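Long-range contacts in nitroreductase-like family protein (Bacillus cereus, PDB 2I7H), which is a nitroreductase-like family protein that binds flavin mononucleotide and forms a two-chain assembly: residues T22-V28 against H164-D169; L32-L36 against L126-L132; I96-E102 against Q157-L163. All coordinates share one frame; numbering follows the deposited sequence. Where two conformers were deposited one is given.

Overall arrangement
Followed from the N terminus, the chain meets the first half of contact 1 in the loop 22-28 after helix 10-16, and the first half of contact 2 just beyond it on helix 30-40. Strand 94-101 then supplies residues 96-102 of contact 3, before the end of helix 106-129 closes contact 2. Strand 157-167 closes contact 3 through residues 157-163 and, running straight on, contact 1 through 164-169. Contact 1 therefore encloses both others, whereas contacts 2 and 3 cross, their segments alternating along the chain. Contacts 1 and 2 touch around Tyr167 and Leu32; Ile165 and Ile96 join contact 1 to contact 3.

Contact 1: residues T22-V28 against H164-D169; sequences TFTDKAV and HIGYFD
Lys26 lies across the ring of Tyr167, a clear example of a lysine used for both its charge and its methylenes. With CG anti to the backbone N (chi1 -171°) and every later torsion extended, the chain crosses the ring obliquely: CD meets the CD1 rim, CE makes a CH-pi contact, and NZ ends over the centre, 3.8 Å from the Tyr167 centroid in a cation-pi interaction. Val28 CG2 packs against Tyr167 CD1 at 3.8 Å, and a water bound to Tyr167 OH also makes a weak hydrogen bond to Ala27 O.

Phe23 is turned onto the strand backbone. Its CG stands anti to its own carbonyl carbon (chi1 -48°), which lays one ring face over Ile165 C, offset toward the rim, while CD2 comes within 3.3 Å of Gly166 O. Gly166, with no side chain, lets the Phe23 ring settle on the strand backbone, Phe23 CE2 lying 3.4 Å from Gly166 N.

One direct backbone hydrogen bond links the segments, Thr24 N to Tyr167 O at 2.9 Å, the donor tilted 32° from the carbonyl plane. Waters extend it on both sides: one bridges Thr22 O and Asp169 N, another accepts from Tyr167 N and donates to Thr24 O and Lys26 O. Thr24 CG2 rests 3.4 Å from Asp169 N.

The loop thus lies along the end of strand 157-167. Phe23 and Val28 also touch Pro93, just before strand 94-101, Val28 and Ile165 meet Leu33 of helix 30-40, and Ile165 packs on strand 132-137.

Contact 2: residues L32-L36 against L126-L132; sequences LLIEL and LAWERGL
Leu36 and Arg130 run antiparallel to each other, so that the aliphatic branch lies over a face of the guanidinium group, Leu36 CD2 standing 4.0 Å from Arg130 NE. The same leucine divides its two methyls between neighbours. CD1 enters the angle between Ala127 and Leu132, 3.8 Å from Ala127 CA, while CD2 also packs on Leu126 CB.

Arg130 is bent at its second torsion (chi2 -68°), which brings its head back toward helix 30-40. There NH2 donates to Glu35 OE1 at 3.0 Å, with an N-H...O angle of 159°, in a salt bridge. The approach is unequal on its two sides: the oxygen lies close to the guanidinium plane, yet the nitrogen meets it from above the carboxylate, and the two planes stand 81° apart. Glu35 arrives by an extended chain, roughly perpendicular to that of Arg130. On the same group, Leu32 CD1 approaches NH1 to 3.5 Å, its side chain also running counter to that of Arg130.

Deeper in, the ends of Leu32 and Leu132 meet head-on, CD2 to CD1 at 4.0 Å, and Leu33 comes in crosswise to touch the same methyl of Leu132. Leu132 CD1 thereby gathers methyls from three leucines of the helix. Leu126 CD1, in turn, rests against Leu36 O.

The apolar pairs and the exposed ion pair join helix 30-40 to the C-terminal end of helix 106-129. That end is a Schellman motif: Leu132 N bonds to Ala127 O, Gly131 N to Trp128 O, and Gly131, at positive phi, is the C-prime residue from which the chain turns into strand 132-137.

Contact 3: residues I96-E102 against Q157-L163; sequences IVVYMNE and QRIVGIL
NE and NH2 of Arg158 lie along the carboxylate of Glu102, in one of the two conformers modelled for that glutamate; the geometry holds for this conformer alone. NH2 reaches OE1 at 2.7 Å on the syn lone pair, and NE bonds chiefly to OE2, at 2.9 Å with an N-H...O angle of 163°, with a weak second bond to OE1. Both oxygens lie near the guanidinium plane, and the carboxylate is turned 35° from it. Glu102 bends at its second torsion (chi2 92°) to bring its carboxylate across. Selenomethionine Met100 runs beside Arg158, its CE 3.9 Å from Arg158 CD.

On the other face of the sheet, Asn101 and Gln157 run side by side with amide planes nearly parallel. Gln157 NE2 donates to Asn101 OD1 at 3.3 Å, whereas Gln157 OE1 is held by Thr154 N. Further along this face Val97 CG1 meets Ile159 CG2, and Val97 CG2 lies beside Ile162 CD1.

The antiparallel ladder holds the two strands in register beneath these side chains. Ile96 and Leu163 exchange two backbone hydrogen bonds, as do Met100 and Arg158. Between them Val98 is matched by two residues, Val160 and Gly161, in a classic beta bulge: Val98 O takes Val160 N at 2.8 Å and Gly161 N only weakly at 3.4 Å, while Val98 N gives a nearly straight bond to Gly161 O. The register shifts by one residue here.

Further out, NH1 of Arg158 forms a salt bridge with Asp110 of the second subunit. Strand 53-58 flanks strand 94-101, with Tyr99 touching Lys55, and strand 132-137 flanks strand 157-167. Helix 106-129 packs on Val98 and Val160, while helix 145-150 meets Ile159 and Ile162 on the opposite face.

Contact 1: residues T22-V28 against H164-D169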
loop_
_atom_site.group_PDB
_atom_site.type_symbol
_atom_site.label_atom_id
_atom_site.label_comp_id
_atom_site.label_asym_id
_atom_site.label_seq_id
_atom_site.Cartn_x
_atom_site.Cartn_y
_atom_site.Cartn_z
ATOM N N THR A 22 -18.773 10.463 4.947
ATOM C CA THR A 22 -19.519 11.605 5.452
ATOM C C THR A 22 -18.929 12.128 6.762
ATOM O O THR A 22 -18.608 11.370 7.680
ATOM C CB THR A 22 -21.041 11.341 5.532
ATOM O OG1 THR A 22 -21.730 12.593 5.653
ATOM C CG2 THR A 22 -21.403 10.414 6.700
ATOM N N PHE A 23 -18.778 13.442 6.814
ATOM C CA PHE A 23 -18.008 14.099 7.867
ATOM C C PHE A 23 -18.800 15.111 8.660
ATOM O O PHE A 23 -19.664 15.777 8.108
ATOM C CB PHE A 23 -16.749 14.730 7.257
ATOM C CG PHE A 23 -15.989 13.778 6.352
ATOM C CD1 PHE A 23 -16.151 13.826 4.980
ATOM C CD2 PHE A 23 -15.156 12.795 6.891
ATOM C CE1 PHE A 23 -15.470 12.926 4.152
ATOM C CE2 PHE A 23 -14.481 11.927 6.090
ATOM C CZ PHE A 23 -14.640 11.988 4.709
ATOM N N THR A 24 -18.506 15.220 9.953
ATOM C CA THR A 24 -19.026 16.323 10.765
ATOM C C THR A 24 -18.348 17.626 10.326
ATOM O O THR A 24 -17.322 17.589 9.638
ATOM C CB THR A 24 -18.836 16.089 12.287
ATOM O OG1 THR A 24 -17.494 16.412 12.675
ATOM C CG2 THR A 24 -19.155 14.653 12.669
ATOM N N ASP A 25 -18.926 18.759 10.723
ATOM C CA ASP A 25 -18.416 20.083 10.341
ATOM C C ASP A 25 -17.370 20.579 11.355
ATOM O O ASP A 25 -17.148 21.784 11.506
ATOM C CB ASP A 25 -19.581 21.090 10.194
ATOM C CG ASP A 25 -19.477 21.954 8.929
ATOM O OD1 ASP A 25 -18.742 21.592 7.983
ATOM O OD2 ASP A 25 -20.158 22.999 8.872
ATOM N N LYS A 26 -16.745 19.633 12.050
ATOM C CA LYS A 26 -15.612 19.909 12.934
ATOM C C LYS A 26 -14.364 20.255 12.107
ATOM O O LYS A 26 -14.186 19.764 10.986
ATOM C CB LYS A 26 -15.338 18.702 13.836
ATOM C CG LYS A 26 -14.332 18.966 14.921
ATOM C CD LYS A 26 -13.973 17.703 15.641
ATOM C CE LYS A 26 -12.776 17.926 16.530
ATOM N NZ LYS A 26 -12.334 16.612 17.063
ATOM N N ALA A 27 -13.510 21.105 12.657
ATOM C CA ALA A 27 -12.431 21.695 11.886
ATOM C C ALA A 27 -11.226 20.779 11.878
ATOM O O ALA A 27 -10.805 20.296 12.925
ATOM C CB ALA A 27 -12.071 23.064 12.456
ATOM N N VAL A 28 -10.679 20.529 10.695
ATOM C CA VAL A 28 -9.459 19.733 10.577
ATOM C C VAL A 28 -8.277 20.690 10.473
ATOM O O VAL A 28 -8.230 21.533 9.577
ATOM C CB VAL A 28 -9.506 18.757 9.367
ATOM C CG1 VAL A 28 -8.202 17.966 9.248
ATOM C CG2 VAL A 28 -10.675 17.800 9.506
ATOM N N HIS A 164 -10.343 11.875 0.825
ATOM C CA HIS A 164 -11.345 12.782 1.399
ATOM C C HIS A 164 -11.351 12.558 2.900
ATOM O O HIS A 164 -11.439 11.434 3.354
ATOM C CB HIS A 164 -12.717 12.535 0.789
ATOM C CG HIS A 164 -12.800 12.939 -0.654
ATOM N ND1 HIS A 164 -13.600 13.968 -1.093
ATOM C CD2 HIS A 164 -12.172 12.455 -1.757
ATOM C CE1 HIS A 164 -13.483 14.091 -2.405
ATOM N NE2 HIS A 164 -12.616 13.190 -2.829
ATOM N N ILE A 165 -11.215 13.629 3.660
ATOM C CA ILE A 165 -10.789 13.521 5.050
ATOM C C ILE A 165 -11.605 14.435 5.948
ATOM O O ILE A 165 -11.898 15.564 5.585
ATOM C CB ILE A 165 -9.300 13.931 5.206
ATOM C CG1 ILE A 165 -8.421 13.175 4.217
ATOM C CG2 ILE A 165 -8.812 13.737 6.652
ATOM C CD1 ILE A 165 -7.159 13.934 3.797
ATOM N N GLY A 166 -11.944 13.944 7.134
ATOM C CA GLY A 166 -12.497 14.793 8.186
ATOM C C GLY A 166 -12.937 13.975 9.376
ATOM O O GLY A 166 -12.907 12.737 9.340
ATOM N N TYR A 167 -13.326 14.664 10.440
ATOM C CA TYR A 167 -13.871 14.010 11.628
ATOM C C TYR A 167 -15.260 13.488 11.304
ATOM O O TYR A 167 -15.922 13.978 10.395
ATOM C CB TYR A 167 -13.884 14.976 12.836
ATOM C CG TYR A 167 -12.498 15.374 13.253
ATOM C CD1 TYR A 167 -11.977 16.631 12.917
ATOM C CD2 TYR A 167 -11.679 14.478 13.943
ATOM C CE1 TYR A 167 -10.666 16.985 13.282
ATOM C CE2 TYR A 167 -10.381 14.812 14.310
ATOM C CZ TYR A 167 -9.878 16.057 13.972
ATOM O OH TYR A 167 -8.598 16.374 14.345
ATOM N N PHE A 168 -15.689 12.474 12.031
ATOM C CA PHE A 168 -16.945 11.810 11.709
ATOM C C PHE A 168 -17.709 11.432 12.958
ATOM O O PHE A 168 -17.140 11.297 14.041
ATOM C CB PHE A 168 -16.702 10.564 10.836
ATOM C CG PHE A 168 -15.860 9.523 11.494
ATOM C CD1 PHE A 168 -16.447 8.431 12.117
ATOM C CD2 PHE A 168 -14.484 9.640 11.509
ATOM C CE1 PHE A 168 -15.648 7.470 12.750
ATOM C CE2 PHE A 168 -13.685 8.681 12.130
ATOM C CZ PHE A 168 -14.253 7.606 12.738
ATOM N N ASP A 169 -19.007 11.248 12.778
ATOM C CA ASP A 169 -19.908 10.901 13.858
ATOM C C ASP A 169 -19.764 9.423 14.221
ATOM O O ASP A 169 -19.202 9.089 15.258
ATOM C CB ASP A 169 -21.346 11.238 13.450
ATOM C CG ASP A 169 -22.210 11.562 14.617
ATOM O OD1 ASP A 169 -22.169 10.829 15.637
ATOM O OD2 ASP A 169 -22.945 12.571 14.520
HETATM O O HOH W 1 -20.189 11.330 10.144
HETATM O O HOH W 2 -14.755 17.285 10.367
HETATM O O HOH W 3 -7.815 18.908 13.575
#

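Contact 2: residues L32-L36 against L126-L132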
loop_
_atom_site.group_PDB
_atom_site.type_symbol
_atom_site.label_atom_id
_atom_site.label_comp_id
_atom_site.label_asym_id
_atom_site.label_seq_id
_atom_site.Cartn_x
_atom_site.Cartn_y
_atom_site.Cartn_z
ATOM N N LEU A 32 -1.987 19.300 11.547
ATOM C CA LEU A 32 -2.219 17.898 11.831
ATOM C C LEU A 32 -2.078 17.026 10.570
ATOM O O LEU A 32 -1.470 15.954 10.619
ATOM C CB LEU A 32 -3.605 17.724 12.446
ATOM C CG LEU A 32 -4.075 16.305 12.712
ATOM C CD1 LEU A 32 -3.165 15.618 13.695
ATOM C CD2 LEU A 32 -5.500 16.330 13.211
ATOM N N LEU A 33 -2.642 17.480 9.454
ATOM C CA LEU A 33 -2.562 16.727 8.210
ATOM C C LEU A 33 -1.119 16.651 7.750
ATOM O O LEU A 33 -0.693 15.631 7.213
ATOM C CB LEU A 33 -3.429 17.360 7.118
ATOM C CG LEU A 33 -4.938 17.377 7.371
ATOM C CD1 LEU A 33 -5.604 18.195 6.328
ATOM C CD2 LEU A 33 -5.492 15.966 7.344
ATOM N N ILE A 34 -0.373 17.731 7.973
ATOM C CA ILE A 34 1.028 17.773 7.575
ATOM C C ILE A 34 1.829 16.850 8.486
ATOM O O ILE A 34 2.758 16.181 8.047
ATOM C CB ILE A 34 1.572 19.235 7.624
ATOM C CG1 ILE A 34 1.009 20.050 6.455
ATOM C CG2 ILE A 34 3.119 19.271 7.654
ATOM C CD1 ILE A 34 1.081 21.548 6.710
ATOM N N GLU A 35 1.459 16.824 9.762
ATOM C CA GLU A 35 2.107 15.949 10.731
ATOM C C GLU A 35 1.918 14.480 10.322
ATOM O O GLU A 35 2.886 13.741 10.203
ATOM C CB GLU A 35 1.600 16.223 12.162
ATOM C CG GLU A 35 2.114 15.233 13.180
ATOM C CD GLU A 35 1.787 15.589 14.631
ATOM O OE1 GLU A 35 2.080 14.743 15.503
ATOM O OE2 GLU A 35 1.272 16.704 14.923
ATOM N N LEU A 36 0.671 14.094 10.076
ATOM C CA LEU A 36 0.304 12.744 9.615
ATOM C C LEU A 36 0.973 12.309 8.308
ATOM O O LEU A 36 1.455 11.166 8.214
ATOM C CB LEU A 36 -1.233 12.614 9.508
ATOM C CG LEU A 36 -1.962 12.833 10.846
ATOM C CD1 LEU A 36 -3.415 12.635 10.731
ATOM C CD2 LEU A 36 -1.400 11.918 11.893
ATOM N N LEU A 126 -2.571 6.139 10.340
ATOM C CA LEU A 126 -2.220 7.314 11.129
ATOM C C LEU A 126 -3.403 8.233 11.429
ATOM O O LEU A 126 -3.571 8.685 12.567
ATOM C CB LEU A 126 -1.087 8.083 10.429
ATOM C CG LEU A 126 0.249 7.325 10.387
ATOM C CD1 LEU A 126 1.171 7.811 9.300
ATOM C CD2 LEU A 126 0.972 7.388 11.733
ATOM N N ALA A 127 -4.211 8.512 10.408
ATOM C CA ALA A 127 -5.377 9.365 10.571
ATOM C C ALA A 127 -6.417 8.692 11.471
ATOM O O ALA A 127 -6.953 9.316 12.376
ATOM C CB ALA A 127 -5.970 9.781 9.172
ATOM N N TRP A 128 -6.688 7.407 11.242
ATOM C CA TRP A 128 -7.669 6.676 12.062
ATOM C C TRP A 128 -7.343 6.779 13.562
ATOM O O TRP A 128 -8.241 6.905 14.395
ATOM C CB TRP A 128 -7.760 5.192 11.656
ATOM C CG TRP A 128 -8.893 4.524 12.338
ATOM C CD1 TRP A 128 -8.846 3.736 13.471
ATOM C CD2 TRP A 128 -10.280 4.648 11.988
ATOM N NE1 TRP A 128 -10.118 3.355 13.825
ATOM C CE2 TRP A 128 -11.017 3.894 12.935
ATOM C CE3 TRP A 128 -10.970 5.316 10.951
ATOM C CZ2 TRP A 128 -12.422 3.769 12.872
ATOM C CZ3 TRP A 128 -12.365 5.213 10.894
ATOM C CH2 TRP A 128 -13.074 4.418 11.851
ATOM N N GLU A 129 -6.047 6.707 13.876
ATOM C CA GLU A 129 -5.533 6.767 15.249
ATOM C C GLU A 129 -5.888 8.082 15.974
ATOM O O GLU A 129 -6.158 8.078 17.179
ATOM C CB GLU A 129 -4.017 6.464 15.259
ATOM C CG GLU A 129 -3.289 6.788 16.562
ATOM C CD GLU A 129 -1.813 6.305 16.574
ATOM O OE1 GLU A 129 -0.928 6.933 15.927
ATOM O OE2 GLU A 129 -1.540 5.292 17.245
ATOM N N ARG A 130 -5.913 9.190 15.230
ATOM C CA ARG A 130 -6.305 10.509 15.769
ATOM C C ARG A 130 -7.782 10.810 15.644
ATOM O O ARG A 130 -8.169 11.933 15.891
ATOM C CB ARG A 130 -5.593 11.644 15.037
ATOM C CG ARG A 130 -4.148 11.438 14.784
ATOM C CD ARG A 130 -3.404 11.459 16.087
ATOM N NE ARG A 130 -1.983 11.551 15.827
ATOM C CZ ARG A 130 -1.270 12.662 15.989
ATOM N NH1 ARG A 130 -1.861 13.799 16.426
ATOM N NH2 ARG A 130 0.040 12.612 15.717
ATOM N N GLY A 131 -8.593 9.836 15.222
ATOM C CA GLY A 131 -10.031 10.057 15.021
ATOM C C GLY A 131 -10.468 10.659 13.688
ATOM O O GLY A 131 -11.654 10.974 13.497
ATOM N N LEU A 132 -9.525 10.849 12.769
ATOM C CA LEU A 132 -9.866 11.283 11.407
ATOM C C LEU A 132 -10.271 10.112 10.508
ATOM O O LEU A 132 -9.585 9.093 10.419
ATOM C CB LEU A 132 -8.706 12.025 10.756
ATOM C CG LEU A 132 -8.482 13.492 11.029
ATOM C CD1 LEU A 132 -7.125 13.872 10.447
ATOM C CD2 LEU A 132 -9.550 14.296 10.366
#

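Contact 3: residues I96-E102 against Q157-L163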
loop_
_atom_site.group_PDB
_atom_site.type_symbol
_atom_site.label_atom_id
_atom_site.label_comp_id
_atom_site.label_asym_id
_atom_site.label_seq_id
_atom_site.Cartn_x
_atom_site.Cartn_y
_atom_site.Cartn_z
ATOM N N ILE A 96 -6.986 15.455 -0.382
ATOM C CA ILE A 96 -5.583 15.293 -0.728
ATOM C C ILE A 96 -5.420 14.482 -2.023
ATOM O O ILE A 96 -5.709 13.288 -2.061
ATOM C CB ILE A 96 -4.751 14.698 0.434
ATOM C CG1 ILE A 96 -4.856 15.627 1.651
ATOM C CG2 ILE A 96 -3.277 14.614 0.027
ATOM C CD1 ILE A 96 -4.094 15.175 2.846
ATOM N N VAL A 97 -4.999 15.159 -3.087
ATOM C CA VAL A 97 -4.689 14.486 -4.338
ATOM C C VAL A 97 -3.260 13.936 -4.198
ATOM O O VAL A 97 -2.325 14.680 -3.918
ATOM C CB VAL A 97 -4.839 15.433 -5.572
ATOM C CG1 VAL A 97 -4.624 14.671 -6.832
ATOM C CG2 VAL A 97 -6.207 16.138 -5.615
ATOM N N VAL A 98 -3.111 12.630 -4.312
ATOM C CA VAL A 98 -1.792 11.990 -4.187
ATOM C C VAL A 98 -1.369 11.567 -5.591
ATOM O O VAL A 98 -2.099 10.835 -6.281
ATOM C CB VAL A 98 -1.818 10.748 -3.272
ATOM C CG1 VAL A 98 -0.445 10.084 -3.243
ATOM C CG2 VAL A 98 -2.326 11.102 -1.812
ATOM N N TYR A 99 -0.209 12.043 -6.019
ATOM C CA TYR A 99 0.241 11.777 -7.355
ATOM C C TYR A 99 1.737 11.461 -7.394
ATOM O O TYR A 99 2.458 11.644 -6.401
ATOM C CB TYR A 99 -0.155 12.926 -8.324
ATOM C CG TYR A 99 0.576 14.186 -8.081
ATOM C CD1 TYR A 99 0.120 15.114 -7.127
ATOM C CD2 TYR A 99 1.748 14.463 -8.773
ATOM C CE1 TYR A 99 0.809 16.277 -6.889
ATOM C CE2 TYR A 99 2.452 15.633 -8.544
ATOM C CZ TYR A 99 1.979 16.530 -7.591
ATOM O OH TYR A 99 2.680 17.687 -7.365
HETATM N N MSE A 100 2.181 10.957 -8.546
HETATM C CA MSE A 100 3.584 10.611 -8.779
HETATM C C MSE A 100 3.954 10.853 -10.243
HETATM O O MSE A 100 3.084 10.851 -11.121
HETATM C CB MSE A 100 3.865 9.135 -8.420
HETATM C CG MSE A 100 3.047 8.149 -9.260
HETATM SE SE MSE A 100 3.464 6.320 -8.806
HETATM C CE MSE A 100 3.550 5.597 -10.536
ATOM N N ASN A 101 5.247 11.042 -10.492
ATOM C CA ASN A 101 5.734 11.055 -11.868
ATOM C C ASN A 101 5.707 9.636 -12.378
ATOM O O ASN A 101 6.173 8.732 -11.690
ATOM C CB ASN A 101 7.129 11.663 -11.951
ATOM C CG ASN A 101 7.129 13.118 -11.585
ATOM O OD1 ASN A 101 6.423 13.915 -12.187
ATOM N ND2 ASN A 101 7.906 13.478 -10.565
ATOM N N GLU A 102 5.183 9.450 -13.578
ATOM C CA GLU A 102 5.074 8.119 -14.119
ATOM C C GLU A 102 6.364 7.738 -14.815
ATOM O O GLU A 102 6.720 8.323 -15.838
ATOM C CB GLU A 102 3.911 8.045 -15.098
ATOM C CG GLU A 102 3.697 6.671 -15.595
ATOM C CD GLU A 102 2.735 5.946 -14.769
ATOM O OE1 GLU A 102 1.828 5.355 -15.343
ATOM O OE2 GLU A 102 2.871 5.970 -13.528
ATOM N N GLN A 157 2.103 12.456 -15.170
ATOM C CA GLN A 157 1.953 12.427 -13.723
ATOM C C GLN A 157 0.673 11.673 -13.420
ATOM O O GLN A 157 -0.385 12.009 -13.948
ATOM C CB GLN A 157 1.922 13.826 -13.124
ATOM C CG GLN A 157 3.252 14.529 -13.249
ATOM C CD GLN A 157 3.211 15.927 -12.698
ATOM O OE1 GLN A 157 2.392 16.745 -13.108
ATOM N NE2 GLN A 157 4.093 16.213 -11.760
ATOM N N ARG A 158 0.792 10.640 -12.606
ATOM C CA ARG A 158 -0.293 9.738 -12.325
ATOM C C ARG A 158 -0.920 10.062 -10.979
ATOM O O ARG A 158 -0.218 10.332 -10.002
ATOM C CB ARG A 158 0.209 8.289 -12.328
ATOM C CG ARG A 158 -0.816 7.294 -11.842
ATOM C CD ARG A 158 -0.190 5.938 -11.595
ATOM N NE ARG A 158 0.171 5.236 -12.837
ATOM C CZ ARG A 158 -0.586 4.310 -13.435
ATOM N NH1 ARG A 158 -1.759 3.993 -12.903
ATOM N NH2 ARG A 158 -0.176 3.724 -14.574
ATOM N N ILE A 159 -2.246 10.034 -10.945
ATOM C CA ILE A 159 -2.991 10.277 -9.728
ATOM C C ILE A 159 -3.315 8.927 -9.140
ATOM O O ILE A 159 -4.062 8.141 -9.713
ATOM C CB ILE A 159 -4.275 11.118 -9.974
ATOM C CG1 ILE A 159 -3.908 12.484 -10.564
ATOM C CG2 ILE A 159 -5.134 11.223 -8.698
ATOM C CD1 ILE A 159 -5.121 13.371 -10.892
ATOM N N VAL A 160 -2.709 8.656 -7.998
ATOM C CA VAL A 160 -2.925 7.399 -7.291
ATOM C C VAL A 160 -4.231 7.386 -6.492
ATOM O O VAL A 160 -4.884 6.351 -6.402
ATOM C CB VAL A 160 -1.719 7.051 -6.410
ATOM C CG1 VAL A 160 -1.889 5.693 -5.820
ATOM C CG2 VAL A 160 -0.446 7.120 -7.284
ATOM N N GLY A 161 -4.619 8.531 -5.939
ATOM C CA GLY A 161 -5.865 8.614 -5.216
ATOM C C GLY A 161 -6.176 10.023 -4.793
ATOM O O GLY A 161 -5.293 10.886 -4.751
ATOM N N ILE A 162 -7.459 10.268 -4.524
ATOM C CA ILE A 162 -7.870 11.484 -3.844
ATOM C C ILE A 162 -8.407 11.053 -2.505
ATOM O O ILE A 162 -9.362 10.303 -2.429
ATOM C CB ILE A 162 -8.902 12.325 -4.634
ATOM C CG1 ILE A 162 -8.358 12.612 -6.041
ATOM C CG2 ILE A 162 -9.270 13.632 -3.826
ATOM C CD1 ILE A 162 -9.157 13.609 -6.879
ATOM N N LEU A 163 -7.759 11.503 -1.441
ATOM C CA LEU A 163 -8.215 11.180 -0.102
ATOM C C LEU A 163 -9.148 12.274 0.398
ATOM O O LEU A 163 -8.791 13.441 0.373
ATOM C CB LEU A 163 -7.034 11.027 0.855
ATOM C CG LEU A 163 -6.037 9.900 0.666
ATOM C CD1 LEU A 163 -4.737 10.411 1.222
ATOM C CD2 LEU A 163 -6.515 8.640 1.412
#